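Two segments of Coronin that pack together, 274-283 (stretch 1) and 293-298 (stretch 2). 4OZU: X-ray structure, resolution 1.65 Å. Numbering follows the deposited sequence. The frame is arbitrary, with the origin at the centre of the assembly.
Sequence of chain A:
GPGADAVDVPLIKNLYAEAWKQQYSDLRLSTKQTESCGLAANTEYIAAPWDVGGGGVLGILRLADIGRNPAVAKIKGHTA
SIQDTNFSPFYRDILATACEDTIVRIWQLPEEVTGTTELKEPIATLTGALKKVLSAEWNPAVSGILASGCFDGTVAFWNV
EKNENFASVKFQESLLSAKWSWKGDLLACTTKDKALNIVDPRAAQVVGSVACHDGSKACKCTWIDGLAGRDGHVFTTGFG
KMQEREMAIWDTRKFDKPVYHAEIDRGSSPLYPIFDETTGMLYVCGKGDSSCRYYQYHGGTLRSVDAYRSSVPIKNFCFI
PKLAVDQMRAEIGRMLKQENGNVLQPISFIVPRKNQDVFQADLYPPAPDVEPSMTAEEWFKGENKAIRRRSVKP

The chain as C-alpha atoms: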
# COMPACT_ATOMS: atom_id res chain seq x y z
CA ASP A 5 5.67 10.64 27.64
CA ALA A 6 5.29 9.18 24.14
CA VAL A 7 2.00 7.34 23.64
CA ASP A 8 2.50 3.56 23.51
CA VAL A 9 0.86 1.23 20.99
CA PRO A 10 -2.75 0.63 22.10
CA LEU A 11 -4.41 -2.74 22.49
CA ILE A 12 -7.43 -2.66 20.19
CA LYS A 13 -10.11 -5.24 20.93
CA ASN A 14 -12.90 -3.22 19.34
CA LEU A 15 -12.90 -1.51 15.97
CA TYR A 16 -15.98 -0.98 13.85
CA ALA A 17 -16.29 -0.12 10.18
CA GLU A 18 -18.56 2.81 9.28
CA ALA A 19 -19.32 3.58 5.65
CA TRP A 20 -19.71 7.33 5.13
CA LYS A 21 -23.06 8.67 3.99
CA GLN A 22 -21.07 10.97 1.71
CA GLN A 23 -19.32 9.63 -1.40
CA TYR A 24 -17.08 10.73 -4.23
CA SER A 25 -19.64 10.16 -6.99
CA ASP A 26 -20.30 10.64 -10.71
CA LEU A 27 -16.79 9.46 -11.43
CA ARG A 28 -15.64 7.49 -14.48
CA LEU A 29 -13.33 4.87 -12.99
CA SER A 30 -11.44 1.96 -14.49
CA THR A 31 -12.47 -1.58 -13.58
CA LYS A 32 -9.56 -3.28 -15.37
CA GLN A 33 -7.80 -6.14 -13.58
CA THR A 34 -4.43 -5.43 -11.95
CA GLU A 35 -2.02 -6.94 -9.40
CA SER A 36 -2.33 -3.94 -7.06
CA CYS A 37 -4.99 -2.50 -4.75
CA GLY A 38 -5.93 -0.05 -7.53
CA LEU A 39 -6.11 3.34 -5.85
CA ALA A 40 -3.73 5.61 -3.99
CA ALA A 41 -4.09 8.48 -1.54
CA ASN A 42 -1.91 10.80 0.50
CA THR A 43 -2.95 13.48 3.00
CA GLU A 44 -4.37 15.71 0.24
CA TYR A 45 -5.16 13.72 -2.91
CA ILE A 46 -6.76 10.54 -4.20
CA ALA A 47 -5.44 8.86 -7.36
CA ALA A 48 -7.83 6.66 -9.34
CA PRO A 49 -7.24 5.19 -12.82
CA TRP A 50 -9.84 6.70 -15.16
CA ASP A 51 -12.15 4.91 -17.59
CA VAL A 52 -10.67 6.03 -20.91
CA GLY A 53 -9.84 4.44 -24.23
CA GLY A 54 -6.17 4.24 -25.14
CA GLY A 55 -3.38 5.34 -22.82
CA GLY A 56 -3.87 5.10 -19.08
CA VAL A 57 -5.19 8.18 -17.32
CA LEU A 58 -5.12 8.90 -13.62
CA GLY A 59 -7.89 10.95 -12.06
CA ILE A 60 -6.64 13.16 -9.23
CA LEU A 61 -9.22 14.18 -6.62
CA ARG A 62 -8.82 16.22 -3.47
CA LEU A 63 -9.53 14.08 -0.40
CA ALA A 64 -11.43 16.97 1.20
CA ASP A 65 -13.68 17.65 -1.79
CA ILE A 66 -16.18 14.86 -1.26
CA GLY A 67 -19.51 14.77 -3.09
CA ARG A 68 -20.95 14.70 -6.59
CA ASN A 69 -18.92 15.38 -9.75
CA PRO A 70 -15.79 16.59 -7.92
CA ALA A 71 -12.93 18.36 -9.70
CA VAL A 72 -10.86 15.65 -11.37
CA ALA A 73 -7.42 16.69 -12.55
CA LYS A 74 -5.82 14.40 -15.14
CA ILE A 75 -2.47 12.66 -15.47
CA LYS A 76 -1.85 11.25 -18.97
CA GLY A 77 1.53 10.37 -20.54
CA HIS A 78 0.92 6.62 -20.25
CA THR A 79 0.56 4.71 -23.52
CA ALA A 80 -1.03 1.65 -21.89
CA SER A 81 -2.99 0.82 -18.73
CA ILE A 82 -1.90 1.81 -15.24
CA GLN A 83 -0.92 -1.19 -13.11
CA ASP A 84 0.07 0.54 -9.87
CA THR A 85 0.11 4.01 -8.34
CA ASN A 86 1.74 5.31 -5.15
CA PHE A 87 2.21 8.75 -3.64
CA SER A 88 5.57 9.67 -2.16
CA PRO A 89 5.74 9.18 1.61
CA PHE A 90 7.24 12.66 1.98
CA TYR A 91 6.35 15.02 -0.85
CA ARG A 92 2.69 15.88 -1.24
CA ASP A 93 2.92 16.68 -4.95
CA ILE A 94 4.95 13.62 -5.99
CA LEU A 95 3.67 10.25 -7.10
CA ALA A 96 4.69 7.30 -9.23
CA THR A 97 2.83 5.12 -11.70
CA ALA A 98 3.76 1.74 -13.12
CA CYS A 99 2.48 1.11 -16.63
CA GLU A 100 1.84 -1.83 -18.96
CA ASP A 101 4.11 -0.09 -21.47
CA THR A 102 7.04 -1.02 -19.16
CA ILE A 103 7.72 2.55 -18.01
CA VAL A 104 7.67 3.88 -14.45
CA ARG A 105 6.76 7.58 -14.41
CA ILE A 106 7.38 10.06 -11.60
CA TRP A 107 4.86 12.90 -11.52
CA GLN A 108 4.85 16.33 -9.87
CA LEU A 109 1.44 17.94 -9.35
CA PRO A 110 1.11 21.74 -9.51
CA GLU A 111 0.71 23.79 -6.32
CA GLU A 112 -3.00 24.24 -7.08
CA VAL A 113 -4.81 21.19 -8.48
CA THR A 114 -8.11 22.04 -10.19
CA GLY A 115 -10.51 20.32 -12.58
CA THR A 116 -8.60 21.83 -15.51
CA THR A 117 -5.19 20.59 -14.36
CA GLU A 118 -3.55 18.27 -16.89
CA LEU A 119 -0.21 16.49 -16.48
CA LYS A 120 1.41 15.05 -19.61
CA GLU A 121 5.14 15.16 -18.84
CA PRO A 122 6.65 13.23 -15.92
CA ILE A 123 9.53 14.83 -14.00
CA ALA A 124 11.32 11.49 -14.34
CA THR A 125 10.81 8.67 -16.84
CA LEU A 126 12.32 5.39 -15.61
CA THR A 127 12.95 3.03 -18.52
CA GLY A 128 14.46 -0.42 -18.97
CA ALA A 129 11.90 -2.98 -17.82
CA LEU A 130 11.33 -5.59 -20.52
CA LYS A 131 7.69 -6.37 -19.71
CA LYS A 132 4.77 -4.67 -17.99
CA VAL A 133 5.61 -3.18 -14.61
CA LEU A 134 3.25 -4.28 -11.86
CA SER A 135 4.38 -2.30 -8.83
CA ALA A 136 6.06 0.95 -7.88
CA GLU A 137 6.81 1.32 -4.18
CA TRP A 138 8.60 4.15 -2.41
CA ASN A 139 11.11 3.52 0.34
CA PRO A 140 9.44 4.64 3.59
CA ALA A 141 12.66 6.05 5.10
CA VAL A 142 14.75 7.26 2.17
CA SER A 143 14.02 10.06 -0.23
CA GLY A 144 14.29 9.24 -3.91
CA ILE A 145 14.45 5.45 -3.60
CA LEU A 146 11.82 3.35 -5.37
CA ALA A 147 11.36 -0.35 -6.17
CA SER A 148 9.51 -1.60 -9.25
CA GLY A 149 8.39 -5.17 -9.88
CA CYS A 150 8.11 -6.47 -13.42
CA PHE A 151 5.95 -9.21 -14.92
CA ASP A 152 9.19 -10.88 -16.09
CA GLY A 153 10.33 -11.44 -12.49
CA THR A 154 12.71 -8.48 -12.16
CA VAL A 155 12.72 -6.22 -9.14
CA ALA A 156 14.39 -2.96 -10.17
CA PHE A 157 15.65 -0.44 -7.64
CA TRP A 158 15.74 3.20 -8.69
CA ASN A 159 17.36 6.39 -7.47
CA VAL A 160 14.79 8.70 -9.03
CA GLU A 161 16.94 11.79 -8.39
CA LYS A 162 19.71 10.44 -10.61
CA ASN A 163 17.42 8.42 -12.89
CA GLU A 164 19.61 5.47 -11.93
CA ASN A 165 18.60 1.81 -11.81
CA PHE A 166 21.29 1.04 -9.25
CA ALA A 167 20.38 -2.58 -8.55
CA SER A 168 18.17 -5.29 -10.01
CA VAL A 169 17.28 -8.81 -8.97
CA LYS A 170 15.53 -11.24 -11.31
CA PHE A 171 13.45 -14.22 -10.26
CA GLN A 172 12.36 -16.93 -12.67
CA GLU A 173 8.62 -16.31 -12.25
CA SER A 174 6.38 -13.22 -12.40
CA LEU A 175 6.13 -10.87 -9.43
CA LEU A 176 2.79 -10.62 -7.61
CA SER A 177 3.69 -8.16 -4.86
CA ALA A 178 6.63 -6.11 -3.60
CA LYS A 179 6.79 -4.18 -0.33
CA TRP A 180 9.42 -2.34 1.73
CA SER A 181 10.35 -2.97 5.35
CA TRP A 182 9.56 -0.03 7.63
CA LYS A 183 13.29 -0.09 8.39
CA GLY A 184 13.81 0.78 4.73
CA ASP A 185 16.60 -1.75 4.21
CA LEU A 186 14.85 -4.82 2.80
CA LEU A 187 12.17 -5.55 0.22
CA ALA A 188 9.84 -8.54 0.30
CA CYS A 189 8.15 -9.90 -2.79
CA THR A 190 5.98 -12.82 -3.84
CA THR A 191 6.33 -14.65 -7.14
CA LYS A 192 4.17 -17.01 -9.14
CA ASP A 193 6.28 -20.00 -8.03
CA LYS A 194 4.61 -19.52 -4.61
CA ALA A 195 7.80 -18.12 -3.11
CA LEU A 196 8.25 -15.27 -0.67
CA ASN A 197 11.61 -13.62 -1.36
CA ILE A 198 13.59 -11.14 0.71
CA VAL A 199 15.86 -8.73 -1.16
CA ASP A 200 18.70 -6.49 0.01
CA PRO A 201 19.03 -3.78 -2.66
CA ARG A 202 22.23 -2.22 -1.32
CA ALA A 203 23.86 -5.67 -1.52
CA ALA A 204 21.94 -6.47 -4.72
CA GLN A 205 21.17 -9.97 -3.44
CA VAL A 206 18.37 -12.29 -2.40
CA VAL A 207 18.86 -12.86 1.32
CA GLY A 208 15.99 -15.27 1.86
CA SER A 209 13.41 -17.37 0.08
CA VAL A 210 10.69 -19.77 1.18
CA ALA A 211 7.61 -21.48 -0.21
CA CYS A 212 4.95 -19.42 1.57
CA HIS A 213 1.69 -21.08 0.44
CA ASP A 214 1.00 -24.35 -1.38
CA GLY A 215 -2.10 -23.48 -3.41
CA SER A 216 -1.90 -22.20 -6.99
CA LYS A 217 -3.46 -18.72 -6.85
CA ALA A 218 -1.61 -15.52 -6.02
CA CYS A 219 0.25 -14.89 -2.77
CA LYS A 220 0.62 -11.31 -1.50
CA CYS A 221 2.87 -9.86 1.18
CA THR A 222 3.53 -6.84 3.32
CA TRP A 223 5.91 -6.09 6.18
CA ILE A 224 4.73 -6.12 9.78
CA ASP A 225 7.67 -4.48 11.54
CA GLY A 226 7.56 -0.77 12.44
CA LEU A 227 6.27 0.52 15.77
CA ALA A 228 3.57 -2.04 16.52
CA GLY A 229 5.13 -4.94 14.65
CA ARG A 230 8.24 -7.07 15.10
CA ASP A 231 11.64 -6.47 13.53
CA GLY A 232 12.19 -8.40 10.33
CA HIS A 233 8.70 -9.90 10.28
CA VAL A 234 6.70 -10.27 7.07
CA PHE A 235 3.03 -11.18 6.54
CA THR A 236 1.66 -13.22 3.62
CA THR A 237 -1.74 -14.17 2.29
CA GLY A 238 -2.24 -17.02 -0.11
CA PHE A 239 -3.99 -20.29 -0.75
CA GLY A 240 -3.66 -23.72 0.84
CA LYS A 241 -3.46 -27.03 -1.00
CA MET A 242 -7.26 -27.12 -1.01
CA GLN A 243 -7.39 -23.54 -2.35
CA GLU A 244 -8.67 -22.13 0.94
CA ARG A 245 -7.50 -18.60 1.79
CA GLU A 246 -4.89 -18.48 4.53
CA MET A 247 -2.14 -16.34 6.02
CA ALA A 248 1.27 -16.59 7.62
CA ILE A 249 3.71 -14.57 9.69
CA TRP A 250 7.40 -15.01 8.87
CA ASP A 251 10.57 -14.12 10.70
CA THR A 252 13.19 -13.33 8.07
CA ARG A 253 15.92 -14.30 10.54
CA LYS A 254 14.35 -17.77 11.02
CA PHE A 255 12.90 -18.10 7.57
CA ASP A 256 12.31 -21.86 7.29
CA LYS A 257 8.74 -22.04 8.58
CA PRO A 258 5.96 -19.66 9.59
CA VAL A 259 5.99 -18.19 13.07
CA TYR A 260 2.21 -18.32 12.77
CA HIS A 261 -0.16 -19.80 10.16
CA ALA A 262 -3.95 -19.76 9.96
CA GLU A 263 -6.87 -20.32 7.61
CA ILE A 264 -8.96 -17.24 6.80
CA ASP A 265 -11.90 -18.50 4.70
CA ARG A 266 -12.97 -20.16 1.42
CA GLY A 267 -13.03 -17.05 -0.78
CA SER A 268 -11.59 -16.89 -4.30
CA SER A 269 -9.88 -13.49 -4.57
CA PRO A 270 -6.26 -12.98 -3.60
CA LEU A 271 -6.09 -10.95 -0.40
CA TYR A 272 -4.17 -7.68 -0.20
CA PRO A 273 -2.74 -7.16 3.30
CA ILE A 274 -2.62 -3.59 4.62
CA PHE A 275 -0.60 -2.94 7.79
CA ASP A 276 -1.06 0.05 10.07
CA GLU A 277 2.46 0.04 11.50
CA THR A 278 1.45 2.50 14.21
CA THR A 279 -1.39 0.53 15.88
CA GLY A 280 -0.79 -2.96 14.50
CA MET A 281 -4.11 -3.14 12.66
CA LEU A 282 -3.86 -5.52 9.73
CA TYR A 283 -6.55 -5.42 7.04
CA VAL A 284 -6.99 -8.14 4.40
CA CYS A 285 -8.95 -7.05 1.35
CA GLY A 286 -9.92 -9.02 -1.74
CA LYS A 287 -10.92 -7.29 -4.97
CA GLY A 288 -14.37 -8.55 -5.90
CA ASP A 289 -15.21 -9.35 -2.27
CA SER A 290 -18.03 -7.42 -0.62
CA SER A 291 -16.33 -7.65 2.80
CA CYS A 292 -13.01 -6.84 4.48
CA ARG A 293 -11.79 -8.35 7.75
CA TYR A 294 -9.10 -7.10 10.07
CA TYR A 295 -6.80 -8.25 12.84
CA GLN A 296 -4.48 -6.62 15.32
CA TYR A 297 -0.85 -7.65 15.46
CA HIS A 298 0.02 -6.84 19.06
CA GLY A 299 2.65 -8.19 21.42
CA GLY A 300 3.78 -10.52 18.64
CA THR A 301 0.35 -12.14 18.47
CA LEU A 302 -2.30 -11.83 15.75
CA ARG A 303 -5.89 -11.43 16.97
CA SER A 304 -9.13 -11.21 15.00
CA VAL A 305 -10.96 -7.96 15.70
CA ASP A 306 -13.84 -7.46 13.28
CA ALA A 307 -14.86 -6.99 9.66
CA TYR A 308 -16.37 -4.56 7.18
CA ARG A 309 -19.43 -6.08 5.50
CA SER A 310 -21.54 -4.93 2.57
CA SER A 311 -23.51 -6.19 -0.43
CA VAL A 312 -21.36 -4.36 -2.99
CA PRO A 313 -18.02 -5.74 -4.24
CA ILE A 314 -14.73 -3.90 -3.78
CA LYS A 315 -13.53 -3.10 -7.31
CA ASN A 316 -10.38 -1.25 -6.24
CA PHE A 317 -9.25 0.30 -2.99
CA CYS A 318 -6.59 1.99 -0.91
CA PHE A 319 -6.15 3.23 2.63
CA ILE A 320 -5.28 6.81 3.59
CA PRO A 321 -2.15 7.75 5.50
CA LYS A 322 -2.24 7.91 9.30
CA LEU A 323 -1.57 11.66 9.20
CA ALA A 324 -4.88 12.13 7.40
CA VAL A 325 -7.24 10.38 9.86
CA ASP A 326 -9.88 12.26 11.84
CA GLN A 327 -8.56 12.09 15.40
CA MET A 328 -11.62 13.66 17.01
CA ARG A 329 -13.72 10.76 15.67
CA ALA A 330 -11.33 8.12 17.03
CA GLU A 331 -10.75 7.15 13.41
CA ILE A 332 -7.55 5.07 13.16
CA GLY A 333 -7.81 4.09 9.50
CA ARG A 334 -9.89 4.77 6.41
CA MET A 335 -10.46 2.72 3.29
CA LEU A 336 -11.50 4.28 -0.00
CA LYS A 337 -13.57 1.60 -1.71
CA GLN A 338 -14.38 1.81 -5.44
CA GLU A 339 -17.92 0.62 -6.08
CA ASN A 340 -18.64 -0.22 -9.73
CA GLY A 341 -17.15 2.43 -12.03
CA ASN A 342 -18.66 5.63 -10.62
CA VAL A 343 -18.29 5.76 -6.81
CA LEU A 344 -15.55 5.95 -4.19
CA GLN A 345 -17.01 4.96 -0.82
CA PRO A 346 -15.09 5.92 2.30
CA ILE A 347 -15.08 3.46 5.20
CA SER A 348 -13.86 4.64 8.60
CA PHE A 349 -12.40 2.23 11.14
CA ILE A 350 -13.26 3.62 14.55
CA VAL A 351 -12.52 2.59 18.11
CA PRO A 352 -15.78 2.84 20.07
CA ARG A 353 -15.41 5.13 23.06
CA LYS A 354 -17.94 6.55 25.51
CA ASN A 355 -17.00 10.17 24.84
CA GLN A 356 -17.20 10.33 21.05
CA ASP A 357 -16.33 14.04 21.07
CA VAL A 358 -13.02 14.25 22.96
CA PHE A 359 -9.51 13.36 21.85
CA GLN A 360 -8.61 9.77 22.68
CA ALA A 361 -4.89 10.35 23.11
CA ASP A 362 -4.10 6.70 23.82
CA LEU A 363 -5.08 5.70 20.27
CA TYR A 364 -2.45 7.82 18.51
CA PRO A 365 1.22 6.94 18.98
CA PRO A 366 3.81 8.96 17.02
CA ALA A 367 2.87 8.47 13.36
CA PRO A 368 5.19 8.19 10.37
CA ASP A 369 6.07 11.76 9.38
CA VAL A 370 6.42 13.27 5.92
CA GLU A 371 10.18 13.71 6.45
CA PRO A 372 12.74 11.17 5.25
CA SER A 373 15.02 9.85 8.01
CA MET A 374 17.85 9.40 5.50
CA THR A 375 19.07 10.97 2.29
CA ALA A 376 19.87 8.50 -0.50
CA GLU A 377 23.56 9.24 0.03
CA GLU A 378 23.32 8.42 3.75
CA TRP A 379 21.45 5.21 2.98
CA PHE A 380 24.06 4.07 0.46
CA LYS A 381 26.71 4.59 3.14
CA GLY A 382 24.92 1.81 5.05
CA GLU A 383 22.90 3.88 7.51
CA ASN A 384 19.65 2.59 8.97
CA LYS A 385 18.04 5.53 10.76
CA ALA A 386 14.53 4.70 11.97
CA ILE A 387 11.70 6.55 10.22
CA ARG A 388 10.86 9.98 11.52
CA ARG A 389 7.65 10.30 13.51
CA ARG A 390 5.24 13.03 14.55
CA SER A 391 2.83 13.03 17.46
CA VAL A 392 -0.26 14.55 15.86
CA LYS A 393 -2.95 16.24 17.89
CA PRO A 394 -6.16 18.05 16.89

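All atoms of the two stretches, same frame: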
# COMPACT_ATOMS: atom_id res chain seq x y z
N ILE A 274 -2.96 -4.97 4.32
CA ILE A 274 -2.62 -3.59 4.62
C ILE A 274 -2.28 -3.46 6.10
O ILE A 274 -3.13 -3.72 6.95
CB ILE A 274 -3.78 -2.63 4.28
CG1 ILE A 274 -4.16 -2.75 2.80
CG2 ILE A 274 -3.43 -1.20 4.64
CD1 ILE A 274 -3.05 -2.40 1.83
N PHE A 275 -1.04 -3.07 6.40
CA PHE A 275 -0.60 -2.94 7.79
C PHE A 275 -0.52 -1.49 8.24
O PHE A 275 0.12 -0.65 7.59
CB PHE A 275 0.77 -3.60 7.96
CG PHE A 275 1.21 -3.74 9.40
CD1 PHE A 275 0.38 -4.33 10.35
CD2 PHE A 275 2.47 -3.32 9.80
CE1 PHE A 275 0.79 -4.48 11.66
CE2 PHE A 275 2.89 -3.47 11.11
CZ PHE A 275 2.06 -4.05 12.04
N ASP A 276 -1.20 -1.21 9.34
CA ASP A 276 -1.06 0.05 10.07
C ASP A 276 0.07 -0.16 11.07
O ASP A 276 -0.13 -0.75 12.13
CB ASP A 276 -2.39 0.41 10.76
CG ASP A 276 -2.28 1.62 11.70
OD1 ASP A 276 -1.17 2.15 11.91
OD2 ASP A 276 -3.34 2.04 12.25
N GLU A 277 1.26 0.31 10.72
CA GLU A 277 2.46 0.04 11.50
C GLU A 277 2.40 0.71 12.87
O GLU A 277 3.17 0.36 13.77
CB GLU A 277 3.70 0.52 10.74
CG GLU A 277 3.87 2.04 10.72
CD GLU A 277 4.63 2.57 11.92
OE1 GLU A 277 5.72 2.02 12.24
OE2 GLU A 277 4.15 3.53 12.56
N THR A 278 1.51 1.68 13.01
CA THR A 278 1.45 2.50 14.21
C THR A 278 0.58 1.88 15.31
O THR A 278 0.90 2.01 16.49
CB THR A 278 0.91 3.91 13.88
OG1 THR A 278 1.53 4.38 12.67
CG2 THR A 278 1.22 4.88 15.01
N THR A 279 -0.50 1.20 14.92
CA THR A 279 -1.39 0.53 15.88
C THR A 279 -1.31 -0.99 15.81
O THR A 279 -1.72 -1.67 16.76
CB THR A 279 -2.86 0.92 15.67
OG1 THR A 279 -3.31 0.42 14.40
CG2 THR A 279 -3.06 2.43 15.74
N GLY A 280 -0.81 -1.52 14.71
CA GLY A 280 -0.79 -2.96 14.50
C GLY A 280 -2.02 -3.52 13.82
O GLY A 280 -2.13 -4.74 13.64
N MET A 281 -2.95 -2.67 13.41
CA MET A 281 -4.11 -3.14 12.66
C MET A 281 -3.66 -3.68 11.32
O MET A 281 -2.81 -3.09 10.63
CB MET A 281 -5.14 -2.03 12.44
CG MET A 281 -5.87 -1.56 13.69
SD MET A 281 -6.55 -2.85 14.75
CE MET A 281 -7.56 -3.78 13.60
N LEU A 282 -4.23 -4.82 10.95
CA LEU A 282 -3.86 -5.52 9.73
C LEU A 282 -5.13 -5.87 8.97
O LEU A 282 -5.92 -6.70 9.43
CB LEU A 282 -3.04 -6.77 10.05
CG LEU A 282 -2.41 -7.56 8.91
CD1 LEU A 282 -1.53 -6.69 8.02
CD2 LEU A 282 -1.61 -8.72 9.47
N TYR A 283 -5.34 -5.21 7.84
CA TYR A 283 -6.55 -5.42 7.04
C TYR A 283 -6.23 -6.36 5.87
O TYR A 283 -5.16 -6.25 5.28
CB TYR A 283 -7.08 -4.08 6.51
CG TYR A 283 -7.28 -3.02 7.57
CD1 TYR A 283 -6.23 -2.22 7.97
CD2 TYR A 283 -8.52 -2.80 8.15
CE1 TYR A 283 -6.39 -1.25 8.93
CE2 TYR A 283 -8.70 -1.82 9.12
CZ TYR A 283 -7.63 -1.05 9.50
OH TYR A 283 -7.78 -0.08 10.46
N ARG A 293 -11.99 -8.06 6.34
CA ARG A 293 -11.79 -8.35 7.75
C ARG A 293 -10.43 -7.86 8.21
O ARG A 293 -9.50 -7.68 7.42
CB ARG A 293 -11.95 -9.84 8.04
CG ARG A 293 -11.01 -10.76 7.31
CD ARG A 293 -11.32 -12.20 7.66
NE ARG A 293 -11.22 -12.43 9.10
CZ ARG A 293 -11.53 -13.57 9.71
NH1 ARG A 293 -11.96 -14.61 9.00
NH2 ARG A 293 -11.41 -13.68 11.02
N TYR A 294 -10.32 -7.63 9.51
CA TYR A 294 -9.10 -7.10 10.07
C TYR A 294 -8.75 -7.72 11.42
O TYR A 294 -9.60 -8.24 12.14
CB TYR A 294 -9.18 -5.58 10.19
CG TYR A 294 -10.52 -5.03 10.58
CD1 TYR A 294 -11.50 -4.79 9.63
CD2 TYR A 294 -10.81 -4.71 11.91
CE1 TYR A 294 -12.73 -4.27 9.98
CE2 TYR A 294 -12.04 -4.20 12.27
CZ TYR A 294 -13.00 -3.98 11.30
OH TYR A 294 -14.22 -3.46 11.66
N TYR A 295 -7.46 -7.63 11.70
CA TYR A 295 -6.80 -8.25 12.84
C TYR A 295 -5.94 -7.19 13.50
O TYR A 295 -5.61 -6.19 12.86
CB TYR A 295 -5.92 -9.42 12.39
CG TYR A 295 -6.61 -10.47 11.57
CD1 TYR A 295 -6.85 -10.29 10.22
CD2 TYR A 295 -7.01 -11.66 12.16
CE1 TYR A 295 -7.49 -11.27 9.47
CE2 TYR A 295 -7.64 -12.64 11.42
CZ TYR A 295 -7.89 -12.44 10.09
OH TYR A 295 -8.51 -13.43 9.37
N GLN A 296 -5.56 -7.40 14.75
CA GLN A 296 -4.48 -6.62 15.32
C GLN A 296 -3.28 -7.49 15.61
O GLN A 296 -3.41 -8.52 16.26
CB GLN A 296 -4.88 -5.90 16.60
CG GLN A 296 -3.82 -4.87 16.99
CD GLN A 296 -4.06 -4.21 18.33
OE1 GLN A 296 -4.63 -4.80 19.25
NE2 GLN A 296 -3.61 -2.97 18.45
N TYR A 297 -2.13 -7.06 15.12
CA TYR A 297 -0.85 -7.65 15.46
C TYR A 297 -0.32 -6.86 16.65
O TYR A 297 0.04 -5.70 16.52
CB TYR A 297 0.10 -7.58 14.27
CG TYR A 297 1.41 -8.33 14.41
CD1 TYR A 297 1.45 -9.62 14.92
CD2 TYR A 297 2.60 -7.77 13.96
CE1 TYR A 297 2.65 -10.31 15.02
CE2 TYR A 297 3.79 -8.44 14.06
CZ TYR A 297 3.82 -9.71 14.59
OH TYR A 297 5.01 -10.37 14.67
N HIS A 298 -0.31 -7.51 17.81
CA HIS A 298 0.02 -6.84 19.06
C HIS A 298 0.75 -7.80 19.97
O HIS A 298 0.32 -8.93 20.16
CB HIS A 298 -1.25 -6.32 19.75
CG HIS A 298 -1.00 -5.47 20.95
ND1 HIS A 298 -0.71 -4.12 20.86
CD2 HIS A 298 -0.99 -5.76 22.27
CE1 HIS A 298 -0.53 -3.63 22.07
NE2 HIS A 298 -0.70 -4.60 22.95
O HOH W 1 -0.37 -3.47 18.10

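How do the two backbones lie against each other? Residues 281-283 and 293-298 form neighbouring antiparallel strands, their N-to-C directions 148° apart. Leu282 and Tyr295 make the hydrogen-bonded pair: Leu282 N donates to Tyr295 O at 2.7 Å, and Tyr295 N returns a bond to Leu282 O at 2.9 Å. Met281 with Gln296 and Tyr283 with Tyr294 are the non-hydrogen-bonded pairs on either side of it, and their CA atoms come closer together, at 4.4 Å from Met281 CA to Gln296 CA and 4.3 Å from Tyr283 CA to Tyr294 CA. In such pairs the CA hydrogens face across the gap, and CA-H...O contacts add to the ladder, as from Tyr294 CA to Leu282 O at 3.3 Å.

What happens where stretch 1 turns into its strand? The backbone hydrogen bonding, though not the strand, extends one residue before Met281: Tyr297 N donates to Gly280 O at 2.8 Å and nearly straight, 169° at the hydrogen. Gly280 has phi/psi of 90/4, angles at which a CB would be jammed against the carbonyl oxygen of the residue before; an ideal CB would also sit just 2.2 Å from Tyr297 O. Without one, Gly280 CA can approach Tyr297 O to 3.5 Å in a CA-H...O contact. The turn leading here is held by Asp276, whose OD1 accepts from Thr278 N at 2.9 Å and whose OD2 accepts from Thr279 OG1 at 2.7 Å, while Asp276 O accepts from Gly280 N at 2.8 Å.

How does the turn connect to the second strand beyond its backbone bonds? Gln296, extended with both chi1 and chi2 t, reaches back to the loop, and its NE2 donates to Thr279 O at 2.8 Å. The amide thus serves a carbonyl that lies outside the regular strand ladder. Water 1 joins the same place from another side, donating to Thr279 O at 2.6 Å and to Tyr297 O at 2.8 Å. It also lies in hydrogen-bonding contact with His298 ND1 at 2.9 Å, so that a single water ties the turn to the last two residues of stretch 2.

Which side chains meet on the two faces of the sheet? Met281, Tyr283, Tyr294 and Gln296 share one face. The Met281 chain, m at all three chi angles, brings CE to 3.8 Å from Tyr294 CD2 and SD to 3.9 Å from Gln296 CB, giving its flexible thioether apolar contact with two neighbours. Tyr283 CD2 packs 3.5 Å from Tyr294 CB, and the two tyrosine rings meet obliquely, with centroids 5.5 Å apart and planes at 50°. Leu282 and Tyr295 occupy the other face. Farther along, Phe275 points its CB sideways, yet its ring comes nearer to stretch 2, bringing CE1 to 4.1 Å from Tyr297 CB in an apolar contact.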